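Local atomic coordinates of Cfl (Pectobacterium brasiliense, PDB entry 7A9J), a protein that probably activates carboxylic acids with ATP as a member of the AMP-binding ligase family, and carries the name coronafacic acid ligase. Residues M79-Y90 with D236-F247; A209-N218 with L339-H347. The protein carries 1 engineered substitution. All blocks are in the same frame, centred on the assembly; numbering follows the deposited sequence.

Overall arrangement
Both contacts lie in the AMP-binding part of the chain, their centres about 17 Å apart, and both reach the bound indenone carboxylic acid R4Z. Helix 240-251 ties them together: in contact 1 it meets helix 83-95, while its Leu244 and Phe247 also pack on helix 203-214 of contact 2. Leu244 CD1 lies 3.5 Å from Gly340 O, and Leu244 CB lies 3.5 Å from Thr213 OG1. Around the ligand, contact 1 supplies Pro240, Trp241 and Leu244, and contact 2 supplies Gly340, Gly341 and Pro342; Ser333, outside both, hydrogen-bonds R4Z. The segments alternate along the chain, 79-90, 209-218, 236-247, then 339-347.

Contact 1 of 2, residues M79-Y90 with D236-F247; sequences MGNCFELIATYY and DLISPWSILITF. With R4Z (6-ethyl-1-oxidanylidene-indene-4-carboxylic acid), chain B.
Met79 O packs against Ile238 CB at 3.9 Å. The same carbonyl accepts a bond from a water that also donates to Asn81 OD1 and accepts from Ile238 N. Asn81 OD1 takes a second, nearly straight bond from Leu237 N (2.9 Å, 170° at the hydrogen), with the donor tilted from the carbonyl plane; the amide's other end, ND2, is held by the backbone O of Leu259. Leu85 and Leu237 run alongside one another pointing opposite ways, Leu85 CD2 resting 3.6 Å from Leu237 CG, while Leu85 CD1 meets the end of Ile238. The segments of helices 83-90 and 240-247 cross at -80° with 11.5 Å between axes, inside the AMP-binding region, and the far side of the second helix lines the ligand pocket: Trp241 lays one ring face over R4Z, CE2 being 3.7 Å from C03. In the conformer modelled here, Ile86 CD1 meets Thr246 CG2 tip to tip. Tyr89 donates its hydroxyl to Leu237 O at 2.8 Å, the carbonyl lying at the ring's edge, and Ile243 crosses the same ring end at about a right angle. Tyr90 takes Phe247 CE1 over one face, near the rim, the two ring planes 56° apart and Tyr90 CZ 3.4 Å from Phe247 CD1.

Contact 2 of 2, residues A209-N218 with L339-H347; sequences AVNLTKVTIN and LGGPVIYHH. With R4Z (6-ethyl-1-oxidanylidene-indene-4-carboxylic acid), chain B.
Tyr345 swings its ring toward Thr216 with CG opposite the backbone N (chi1 169°), while Thr216 tucks OG1 between its own N and carbonyl carbon (chi1 78°), which leaves CG2 to lie over the ring. Helix 209-214 runs nearly along strand 342-346 here, 19° between directions and 7.9 Å between axes, and the strand carries a classic beta bulge where Val343 and Ile344 both face Tyr334. Thr216 CA sits over the centre of one ring face, 4.1 Å from the Tyr345 centroid, a CH-pi contact, and His347 N lies over the opposite face. Thr216 OG1 is spent on Thr213 O, along a lone pair in the carbonyl plane. Further back, Pro342 meets Thr213 obliquely, its CD 3.2 Å from Thr213 OG1, a hydroxyl that already bonds Ala209 O. The same proline turns CB to the ligand, 3.3 Å from R4Z O01, placing the ring between Thr213 of the helix and the ligand. Leu212 gathers around Pro342 O, a buried carbonyl with no polar partner. Tyr345 OH bonds Gln331 OE1 and also accepts from Asn218 ND2 at 3.0 Å; that nitrogen gives another bond to Val215 O, and both acceptors lie near the Asn218 amide plane.

Contact 1 of 2, residues M79-Y90 with D236-F247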
loop_
_atom_site.group_PDB
_atom_site.type_symbol
_atom_site.label_atom_id
_atom_site.label_comp_id
_atom_site.label_asym_id
_atom_site.label_seq_id
_atom_site.Cartn_x
_atom_site.Cartn_y
_atom_site.Cartn_z
ATOM N N MET A 79 -1.827 -15.970 6.544
ATOM C CA MET A 79 -1.269 -16.800 5.480
ATOM C C MET A 79 -0.706 -15.961 4.330
ATOM O O MET A 79 -1.034 -14.770 4.161
ATOM C CB MET A 79 -2.305 -17.798 4.964
ATOM C CG MET A 79 -3.451 -17.260 4.263
ATOM S SD MET A 79 -4.596 -18.615 3.621
ATOM C CE MET A 79 -4.967 -19.594 5.090
ATOM N N GLY A 80 0.243 -16.583 3.617
ATOM C CA GLY A 80 0.854 -15.980 2.442
ATOM C C GLY A 80 -0.093 -16.040 1.252
ATOM O O GLY A 80 -1.249 -16.441 1.369
ATOM N N ASN A 81 0.367 -15.531 0.101
ATOM C CA ASN A 81 -0.553 -15.385 -1.027
ATOM C C ASN A 81 -0.928 -16.771 -1.583
ATOM O O ASN A 81 -0.053 -17.517 -2.009
ATOM C CB ASN A 81 0.108 -14.595 -2.132
ATOM C CG ASN A 81 0.432 -13.179 -1.690
ATOM O OD1 ASN A 81 0.002 -12.729 -0.617
ATOM N ND2 ASN A 81 1.374 -12.553 -2.421
ATOM N N CYS A 82 -2.192 -17.088 -1.562
ATOM C CA CYS A 82 -2.654 -18.356 -2.163
ATOM C C CYS A 82 -4.128 -18.199 -2.496
ATOM O O CYS A 82 -4.799 -17.246 -2.051
ATOM C CB CYS A 82 -2.390 -19.551 -1.235
ATOM S SG CYS A 82 -3.248 -19.418 0.353
ATOM N N PHE A 83 -4.654 -19.185 -3.268
ATOM C CA PHE A 83 -6.055 -19.055 -3.657
ATOM C C PHE A 83 -6.961 -19.223 -2.425
ATOM O O PHE A 83 -8.047 -18.635 -2.340
ATOM C CB PHE A 83 -6.444 -20.159 -4.676
ATOM C CG PHE A 83 -5.696 -20.120 -5.990
ATOM C CD1 PHE A 83 -4.888 -19.003 -6.343
ATOM C CD2 PHE A 83 -5.847 -21.180 -6.897
ATOM C CE1 PHE A 83 -4.232 -19.000 -7.585
ATOM C CE2 PHE A 83 -5.201 -21.212 -8.118
ATOM C CZ PHE A 83 -4.379 -20.108 -8.489
ATOM N N GLU A 84 -6.500 -20.012 -1.451
ATOM C CA GLU A 84 -7.291 -20.214 -0.245
ATOM C C GLU A 84 -7.493 -18.925 0.523
ATOM O O GLU A 84 -8.549 -18.780 1.176
ATOM C CB GLU A 84 -6.638 -21.257 0.688
ATOM C CG GLU A 84 -6.758 -22.671 0.105
ATOM C CD GLU A 84 -5.724 -22.962 -0.996
ATOM O OE1 GLU A 84 -4.801 -22.163 -1.258
ATOM O OE2 GLU A 84 -5.826 -24.054 -1.583
ATOM N N LEU A 85 -6.531 -17.972 0.430
ATOM C CA LEU A 85 -6.670 -16.728 1.184
ATOM C C LEU A 85 -7.840 -15.920 0.636
ATOM O O LEU A 85 -8.717 -15.484 1.399
ATOM C CB LEU A 85 -5.346 -15.920 1.125
ATOM C CG LEU A 85 -5.380 -14.557 1.844
ATOM C CD1 LEU A 85 -6.012 -14.699 3.259
ATOM C CD2 LEU A 85 -3.940 -14.031 1.941
ATOM N N ILE A 86 -7.900 -15.738 -0.688
ATOM C CA ILE A 86 -8.997 -14.930 -1.218
ATOM C C ILE A 86 -10.323 -15.686 -1.088
ATOM O O ILE A 86 -11.367 -15.078 -0.797
ATOM C CB ILE A 86 -8.687 -14.486 -2.664
ATOM C CG1 ILE A 86 -9.834 -13.586 -3.215
ATOM C CG2 ILE A 86 -8.403 -15.722 -3.548
ATOM C CD1 ILE A 86 -10.145 -12.279 -2.358
ATOM N N ALA A 87 -10.305 -17.020 -1.208
ATOM C CA ALA A 87 -11.534 -17.756 -0.988
ATOM C C ALA A 87 -12.034 -17.586 0.443
ATOM O O ALA A 87 -13.257 -17.491 0.680
ATOM C CB ALA A 87 -11.295 -19.224 -1.338
ATOM N N THR A 88 -11.100 -17.572 1.412
ATOM C CA THR A 88 -11.490 -17.459 2.814
ATOM C C THR A 88 -12.061 -16.087 3.102
ATOM O O THR A 88 -13.049 -15.976 3.823
ATOM C CB THR A 88 -10.266 -17.715 3.709
ATOM O OG1 THR A 88 -9.882 -19.099 3.552
ATOM C CG2 THR A 88 -10.591 -17.446 5.181
ATOM N N TYR A 89 -11.448 -15.013 2.545
ATOM C CA TYR A 89 -12.076 -13.697 2.700
ATOM C C TYR A 89 -13.527 -13.729 2.224
ATOM O O TYR A 89 -14.426 -13.250 2.917
ATOM C CB TYR A 89 -11.336 -12.618 1.890
ATOM C CG TYR A 89 -9.974 -12.277 2.317
ATOM C CD1 TYR A 89 -9.586 -12.340 3.665
ATOM C CD2 TYR A 89 -9.059 -11.835 1.374
ATOM C CE1 TYR A 89 -8.295 -11.924 4.059
ATOM C CE2 TYR A 89 -7.762 -11.456 1.746
ATOM C CZ TYR A 89 -7.390 -11.491 3.085
ATOM O OH TYR A 89 -6.130 -11.099 3.487
ATOM N N TYR A 90 -13.775 -14.283 1.033
ATOM C CA TYR A 90 -15.135 -14.274 0.532
ATOM C C TYR A 90 -16.061 -15.181 1.342
ATOM O O TYR A 90 -17.267 -14.882 1.492
ATOM C CB TYR A 90 -15.143 -14.750 -0.902
ATOM C CG TYR A 90 -14.820 -13.621 -1.860
ATOM C CD1 TYR A 90 -15.685 -12.510 -1.960
ATOM C CD2 TYR A 90 -13.737 -13.708 -2.723
ATOM C CE1 TYR A 90 -15.438 -11.487 -2.913
ATOM C CE2 TYR A 90 -13.489 -12.702 -3.667
ATOM C CZ TYR A 90 -14.362 -11.612 -3.748
ATOM O OH TYR A 90 -14.131 -10.631 -4.678
ATOM N N ASP A 236 1.608 -8.002 0.073
ATOM C CA ASP A 236 0.949 -9.237 0.503
ATOM C C ASP A 236 -0.563 -9.117 0.512
ATOM O O ASP A 236 -1.141 -8.113 0.951
ATOM C CB ASP A 236 1.388 -9.662 1.922
ATOM C CG ASP A 236 2.882 -9.885 2.079
ATOM O OD1 ASP A 236 3.591 -10.212 1.104
ATOM O OD2 ASP A 236 3.340 -9.773 3.229
ATOM N N LEU A 237 -1.223 -10.233 0.112
ATOM C CA LEU A 237 -2.680 -10.265 0.078
ATOM C C LEU A 237 -3.296 -10.203 1.473
ATOM O O LEU A 237 -4.480 -9.905 1.609
ATOM C CB LEU A 237 -3.137 -11.563 -0.663
ATOM C CG LEU A 237 -4.648 -11.795 -0.778
ATOM C CD1 LEU A 237 -5.381 -10.618 -1.427
ATOM C CD2 LEU A 237 -4.778 -13.138 -1.604
ATOM N N ILE A 238 -2.505 -10.430 2.510
ATOM C CA ILE A 238 -2.982 -10.240 3.881
ATOM C C ILE A 238 -3.057 -8.758 4.239
ATOM O O ILE A 238 -3.647 -8.402 5.253
ATOM C CB ILE A 238 -2.058 -11.047 4.809
ATOM C CG1 ILE A 238 -2.787 -11.567 6.072
ATOM C CG2 ILE A 238 -0.874 -10.224 5.258
ATOM C CD1 ILE A 238 -3.909 -12.617 5.808
ATOM N N SER A 239 -2.525 -7.900 3.407
ATOM C CA SER A 239 -2.488 -6.448 3.758
ATOM C C SER A 239 -3.697 -5.719 3.155
ATOM O O SER A 239 -4.072 -5.973 2.013
ATOM C CB SER A 239 -1.204 -5.848 3.219
ATOM O OG SER A 239 -1.099 -4.483 3.643
ATOM N N PRO A 240 -4.366 -4.820 3.855
ATOM C CA PRO A 240 -5.618 -4.213 3.334
ATOM C C PRO A 240 -5.601 -3.625 1.918
ATOM O O PRO A 240 -6.556 -3.841 1.183
ATOM C CB PRO A 240 -5.885 -3.070 4.353
ATOM C CG PRO A 240 -5.470 -3.647 5.631
ATOM C CD PRO A 240 -4.114 -4.414 5.263
ATOM N N TRP A 241 -4.550 -2.908 1.499
ATOM C CA TRP A 241 -4.593 -2.410 0.121
ATOM C C TRP A 241 -4.751 -3.560 -0.904
ATOM O O TRP A 241 -5.504 -3.437 -1.864
ATOM C CB TRP A 241 -3.336 -1.614 -0.199
ATOM C CG TRP A 241 -3.380 -0.882 -1.516
ATOM C CD1 TRP A 241 -4.482 -0.355 -2.149
ATOM C CD2 TRP A 241 -2.248 -0.566 -2.318
ATOM N NE1 TRP A 241 -4.096 0.258 -3.347
ATOM C CE2 TRP A 241 -2.733 0.129 -3.467
ATOM C CE3 TRP A 241 -0.875 -0.820 -2.180
ATOM C CZ2 TRP A 241 -1.886 0.558 -4.485
ATOM C CZ3 TRP A 241 -0.038 -0.405 -3.167
ATOM C CH2 TRP A 241 -0.554 0.257 -4.323
ATOM N N SER A 242 -4.032 -4.652 -0.708
ATOM C CA SER A 242 -4.142 -5.776 -1.658
ATOM C C SER A 242 -5.482 -6.467 -1.550
ATOM O O SER A 242 -5.972 -6.990 -2.544
ATOM C CB SER A 242 -3.040 -6.770 -1.436
ATOM O OG SER A 242 -1.807 -6.238 -1.867
ATOM N N ILE A 243 -6.070 -6.521 -0.354
ATOM C CA ILE A 243 -7.416 -7.098 -0.245
ATOM C C ILE A 243 -8.389 -6.319 -1.117
ATOM O O ILE A 243 -9.151 -6.887 -1.921
ATOM C CB ILE A 243 -7.863 -7.077 1.228
ATOM C CG1 ILE A 243 -6.944 -7.946 2.041
ATOM C CG2 ILE A 243 -9.388 -7.414 1.319
ATOM C CD1 ILE A 243 -7.176 -7.890 3.577
ATOM N N LEU A 244 -8.325 -4.975 -1.015
ATOM C CA LEU A 244 -9.210 -4.144 -1.789
ATOM C C LEU A 244 -8.917 -4.271 -3.268
ATOM O O LEU A 244 -9.859 -4.265 -4.073
ATOM C CB LEU A 244 -9.065 -2.690 -1.346
ATOM C CG LEU A 244 -9.510 -2.397 0.093
ATOM C CD1 LEU A 244 -9.298 -0.845 0.357
ATOM C CD2 LEU A 244 -10.966 -2.707 0.329
ATOM N N ILE A 245 -7.640 -4.293 -3.640
ATOM C CA ILE A 245 -7.282 -4.452 -5.054
ATOM C C ILE A 245 -7.841 -5.757 -5.581
ATOM O O ILE A 245 -8.387 -5.798 -6.677
ATOM C CB ILE A 245 -5.762 -4.459 -5.249
ATOM C CG1 ILE A 245 -5.233 -3.021 -5.075
ATOM C CG2 ILE A 245 -5.390 -4.961 -6.637
ATOM C CD1 ILE A 245 -3.687 -3.011 -4.891
ATOM N N THR A 246 -7.715 -6.806 -4.789
ATOM C CA THR A 246 -8.166 -8.128 -5.243
ATOM C C THR A 246 -9.695 -8.159 -5.423
ATOM O O THR A 246 -10.204 -8.640 -6.442
ATOM C CB THR A 246 -7.665 -9.171 -4.238
ATOM O OG1 THR A 246 -6.240 -9.126 -4.188
ATOM C CG2 THR A 246 -8.159 -10.656 -4.673
ATOM N N PHE A 247 -10.460 -7.666 -4.442
ATOM C CA PHE A 247 -11.895 -7.606 -4.594
ATOM C C PHE A 247 -12.271 -6.756 -5.803
ATOM O O PHE A 247 -13.158 -7.120 -6.585
ATOM C CB PHE A 247 -12.607 -6.998 -3.371
ATOM C CG PHE A 247 -12.491 -7.811 -2.107
ATOM C CD1 PHE A 247 -12.505 -9.236 -2.126
ATOM C CD2 PHE A 247 -12.533 -7.177 -0.896
ATOM C CE1 PHE A 247 -12.434 -9.930 -0.920
ATOM C CE2 PHE A 247 -12.447 -7.880 0.301
ATOM C CZ PHE A 247 -12.453 -9.259 0.303
HETATM C C13 R4Z B . -6.186 1.488 2.765
HETATM C C15 R4Z B . -4.861 2.429 0.817
HETATM C C02 R4Z B . -3.361 3.246 -1.142
HETATM C C03 R4Z B . -2.027 3.229 -1.546
HETATM C C04 R4Z B . -1.269 2.592 -0.379
HETATM C C05 R4Z B . -3.684 2.632 0.114
HETATM C C06 R4Z B . -2.453 2.174 0.647
HETATM C C07 R4Z B . -2.469 1.505 1.865
HETATM C C08 R4Z B . -1.147 0.998 2.463
HETATM C C11 R4Z B . -3.667 1.272 2.541
HETATM C C12 R4Z B . -4.887 1.730 2.025
HETATM C C14 R4Z B . -6.674 0.026 2.555
HETATM O O01 R4Z B . -4.207 3.761 -1.826
HETATM O O09 R4Z B . -1.220 0.158 3.400
HETATM O O10 R4Z B . -0.010 1.404 2.060
HETATM O O HOH W 1 -0.366 -12.646 2.189
HETATM O O HOH W 2 3.556 -10.198 -1.534
#

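Contact 2 of 2, residues A209-N218 with L339-H347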
loop_
_atom_site.group_PDB
_atom_site.type_symbol
_atom_site.label_atom_id
_atom_site.label_comp_id
_atom_site.label_asym_id
_atom_site.label_seq_id
_atom_site.Cartn_x
_atom_site.Cartn_y
_atom_site.Cartn_z
ATOM N N ALA A 209 -15.015 1.149 -0.069
ATOM C CA ALA A 209 -13.574 1.100 -0.278
ATOM C C ALA A 209 -13.216 0.385 -1.580
ATOM O O ALA A 209 -12.248 0.759 -2.269
ATOM C CB ALA A 209 -12.905 0.409 0.904
ATOM N N VAL A 210 -13.935 -0.704 -1.897
ATOM C CA VAL A 210 -13.690 -1.369 -3.168
ATOM C C VAL A 210 -14.060 -0.449 -4.324
ATOM O O VAL A 210 -13.362 -0.408 -5.359
ATOM C CB VAL A 210 -14.495 -2.698 -3.229
ATOM C CG1 VAL A 210 -14.451 -3.242 -4.639
ATOM C CG2 VAL A 210 -13.804 -3.719 -2.244
ATOM N N ASN A 211 -15.164 0.295 -4.170
ATOM C CA ASN A 211 -15.585 1.243 -5.209
ATOM C C ASN A 211 -14.525 2.344 -5.431
ATOM O O ASN A 211 -14.259 2.707 -6.594
ATOM C CB ASN A 211 -16.919 1.894 -4.853
ATOM C CG ASN A 211 -18.114 0.951 -5.063
ATOM O OD1 ASN A 211 -17.994 -0.085 -5.700
ATOM N ND2 ASN A 211 -19.263 1.325 -4.514
ATOM N N LEU A 212 -13.881 2.813 -4.361
ATOM C CA LEU A 212 -12.739 3.725 -4.533
ATOM C C LEU A 212 -11.624 3.010 -5.287
ATOM O O LEU A 212 -11.032 3.559 -6.228
ATOM C CB LEU A 212 -12.188 4.203 -3.189
ATOM C CG LEU A 212 -13.121 5.185 -2.465
ATOM C CD1 LEU A 212 -12.742 5.267 -0.992
ATOM C CD2 LEU A 212 -13.006 6.612 -3.150
ATOM N N THR A 213 -11.319 1.780 -4.878
ATOM C CA THR A 213 -10.180 1.089 -5.470
ATOM C C THR A 213 -10.416 0.783 -6.950
ATOM O O THR A 213 -9.473 0.825 -7.746
ATOM C CB THR A 213 -9.920 -0.223 -4.678
ATOM O OG1 THR A 213 -9.784 0.162 -3.279
ATOM C CG2 THR A 213 -8.626 -0.860 -5.165
ATOM N N LYS A 214 -11.647 0.406 -7.309
ATOM C CA LYS A 214 -11.968 0.104 -8.711
ATOM C C LYS A 214 -11.539 1.217 -9.650
ATOM O O LYS A 214 -11.004 0.922 -10.726
ATOM C CB LYS A 214 -13.473 -0.125 -8.911
ATOM C CG LYS A 214 -13.876 -1.531 -8.478
ATOM C CD LYS A 214 -15.445 -1.647 -8.452
ATOM C CE LYS A 214 -16.147 -1.329 -9.727
ATOM N NZ LYS A 214 -17.618 -1.741 -9.558
ATOM N N VAL A 215 -11.719 2.495 -9.233
ATOM C CA VAL A 215 -11.352 3.681 -10.053
ATOM C C VAL A 215 -9.848 3.744 -10.312
ATOM O O VAL A 215 -9.411 4.417 -11.249
ATOM C CB VAL A 215 -11.850 5.018 -9.344
ATOM C CG1 VAL A 215 -11.507 6.286 -10.179
ATOM C CG2 VAL A 215 -13.341 4.911 -9.149
ATOM N N THR A 216 -9.038 3.096 -9.476
ATOM C CA THR A 216 -7.592 3.134 -9.611
ATOM C C THR A 216 -7.019 1.954 -10.377
ATOM O O THR A 216 -5.795 1.939 -10.623
ATOM C CB THR A 216 -6.884 3.193 -8.239
ATOM O OG1 THR A 216 -6.873 1.909 -7.631
ATOM C CG2 THR A 216 -7.558 4.242 -7.291
ATOM N N ILE A 217 -7.863 1.035 -10.857
ATOM C CA ILE A 217 -7.316 -0.122 -11.567
ATOM C C ILE A 217 -7.719 0.008 -13.027
ATOM O O ILE A 217 -8.857 -0.353 -13.396
ATOM C CB ILE A 217 -7.835 -1.448 -11.008
ATOM C CG1 ILE A 217 -7.585 -1.543 -9.504
ATOM C CG2 ILE A 217 -7.154 -2.646 -11.826
ATOM C CD1 ILE A 217 -8.090 -2.848 -8.902
ATOM N N ASN A 218 -6.781 0.439 -13.860
ATOM C CA ASN A 218 -7.086 0.855 -15.233
ATOM C C ASN A 218 -6.028 0.274 -16.160
ATOM O O ASN A 218 -5.212 0.994 -16.743
ATOM C CB ASN A 218 -7.172 2.393 -15.331
ATOM C CG ASN A 218 -8.187 2.956 -14.422
ATOM O OD1 ASN A 218 -9.381 2.724 -14.608
ATOM N ND2 ASN A 218 -7.745 3.768 -13.427
ATOM N N LEU A 339 -9.079 5.754 6.329
ATOM C CA LEU A 339 -9.901 6.364 5.296
ATOM C C LEU A 339 -10.619 5.313 4.474
ATOM O O LEU A 339 -11.146 5.616 3.399
ATOM C CB LEU A 339 -9.024 7.216 4.387
ATOM C CG LEU A 339 -8.519 8.394 5.193
ATOM C CD1 LEU A 339 -7.557 9.187 4.323
ATOM C CD2 LEU A 339 -9.750 9.259 5.649
ATOM N N GLY A 340 -10.584 4.066 4.936
ATOM C CA GLY A 340 -11.326 3.012 4.225
ATOM C C GLY A 340 -10.570 2.427 3.049
ATOM O O GLY A 340 -10.316 1.214 2.989
ATOM N N GLY A 341 -10.141 3.280 2.147
ATOM C CA GLY A 341 -9.414 2.866 0.985
ATOM C C GLY A 341 -8.526 3.960 0.402
ATOM O O GLY A 341 -8.232 4.942 1.039
ATOM N N PRO A 342 -8.059 3.743 -0.809
ATOM C CA PRO A 342 -7.435 4.821 -1.596
ATOM C C PRO A 342 -8.368 6.031 -1.653
ATOM O O PRO A 342 -9.583 5.914 -1.906
ATOM C CB PRO A 342 -7.297 4.209 -3.006
ATOM C CG PRO A 342 -7.452 2.689 -2.748
ATOM C CD PRO A 342 -8.510 2.625 -1.660
ATOM N N VAL A 343 -7.781 7.229 -1.520
ATOM C CA VAL A 343 -8.621 8.418 -1.647
ATOM C C VAL A 343 -8.132 9.404 -2.688
ATOM O O VAL A 343 -8.902 10.258 -3.111
ATOM C CB VAL A 343 -8.754 9.143 -0.284
ATOM C CG1 VAL A 343 -9.598 8.223 0.659
ATOM C CG2 VAL A 343 -7.374 9.472 0.338
ATOM N N ILE A 344 -6.860 9.387 -3.035
ATOM C CA ILE A 344 -6.307 10.321 -4.003
ATOM C C ILE A 344 -5.491 9.499 -4.992
ATOM O O ILE A 344 -4.731 8.613 -4.595
ATOM C CB ILE A 344 -5.454 11.412 -3.306
ATOM C CG1 ILE A 344 -6.363 12.313 -2.486
ATOM C CG2 ILE A 344 -4.731 12.242 -4.372
ATOM C CD1 ILE A 344 -5.607 13.195 -1.393
ATOM N N TYR A 345 -5.679 9.777 -6.265
ATOM C CA TYR A 345 -5.121 8.950 -7.307
ATOM C C TYR A 345 -4.448 9.808 -8.353
ATOM O O TYR A 345 -5.044 10.770 -8.839
ATOM C CB TYR A 345 -6.259 8.135 -7.888
ATOM C CG TYR A 345 -5.980 7.381 -9.168
ATOM C CD1 TYR A 345 -4.869 6.574 -9.301
ATOM C CD2 TYR A 345 -6.871 7.482 -10.236
ATOM C CE1 TYR A 345 -4.612 5.857 -10.497
ATOM C CE2 TYR A 345 -6.636 6.794 -11.445
ATOM C CZ TYR A 345 -5.499 5.978 -11.558
ATOM O OH TYR A 345 -5.300 5.286 -12.737
ATOM N N HIS A 346 -3.204 9.453 -8.696
ATOM C CA HIS A 346 -2.476 10.174 -9.712
ATOM C C HIS A 346 -2.352 9.268 -10.925
ATOM O O HIS A 346 -1.559 8.326 -10.923
ATOM C CB HIS A 346 -1.104 10.622 -9.199
ATOM C CG HIS A 346 -0.576 11.766 -9.973
ATOM N ND1 HIS A 346 -0.881 11.949 -11.306
ATOM C CD2 HIS A 346 0.174 12.840 -9.597
ATOM C CE1 HIS A 346 -0.338 13.092 -11.720
ATOM N NE2 HIS A 346 0.281 13.660 -10.696
ATOM N N HIS A 347 -3.178 9.507 -11.938
ATOM C CA HIS A 347 -3.165 8.589 -13.071
ATOM C C HIS A 347 -2.012 8.871 -14.029
ATOM O O HIS A 347 -1.850 8.151 -14.983
ATOM C CB HIS A 347 -4.512 8.691 -13.805
ATOM C CG HIS A 347 -4.791 10.062 -14.289
ATOM N ND1 HIS A 347 -5.386 11.010 -13.483
ATOM C CD2 HIS A 347 -4.540 10.658 -15.476
ATOM C CE1 HIS A 347 -5.504 12.146 -14.165
ATOM N NE2 HIS A 347 -4.985 11.969 -15.369
HETATM C C13 R4Z B . -6.186 1.488 2.765
HETATM C C15 R4Z B . -4.861 2.429 0.817
HETATM C C02 R4Z B . -3.361 3.246 -1.142
HETATM C C03 R4Z B . -2.027 3.229 -1.546
HETATM C C04 R4Z B . -1.269 2.592 -0.379
HETATM C C05 R4Z B . -3.684 2.632 0.114
HETATM C C06 R4Z B . -2.453 2.174 0.647
HETATM C C07 R4Z B . -2.469 1.505 1.865
HETATM C C08 R4Z B . -1.147 0.998 2.463
HETATM C C11 R4Z B . -3.667 1.272 2.541
HETATM C C12 R4Z B . -4.887 1.730 2.025
HETATM C C14 R4Z B . -6.674 0.026 2.555
HETATM O O01 R4Z B . -4.207 3.761 -1.826
HETATM O O09 R4Z B . -1.220 0.158 3.400
HETATM O O10 R4Z B . -0.010 1.404 2.060
#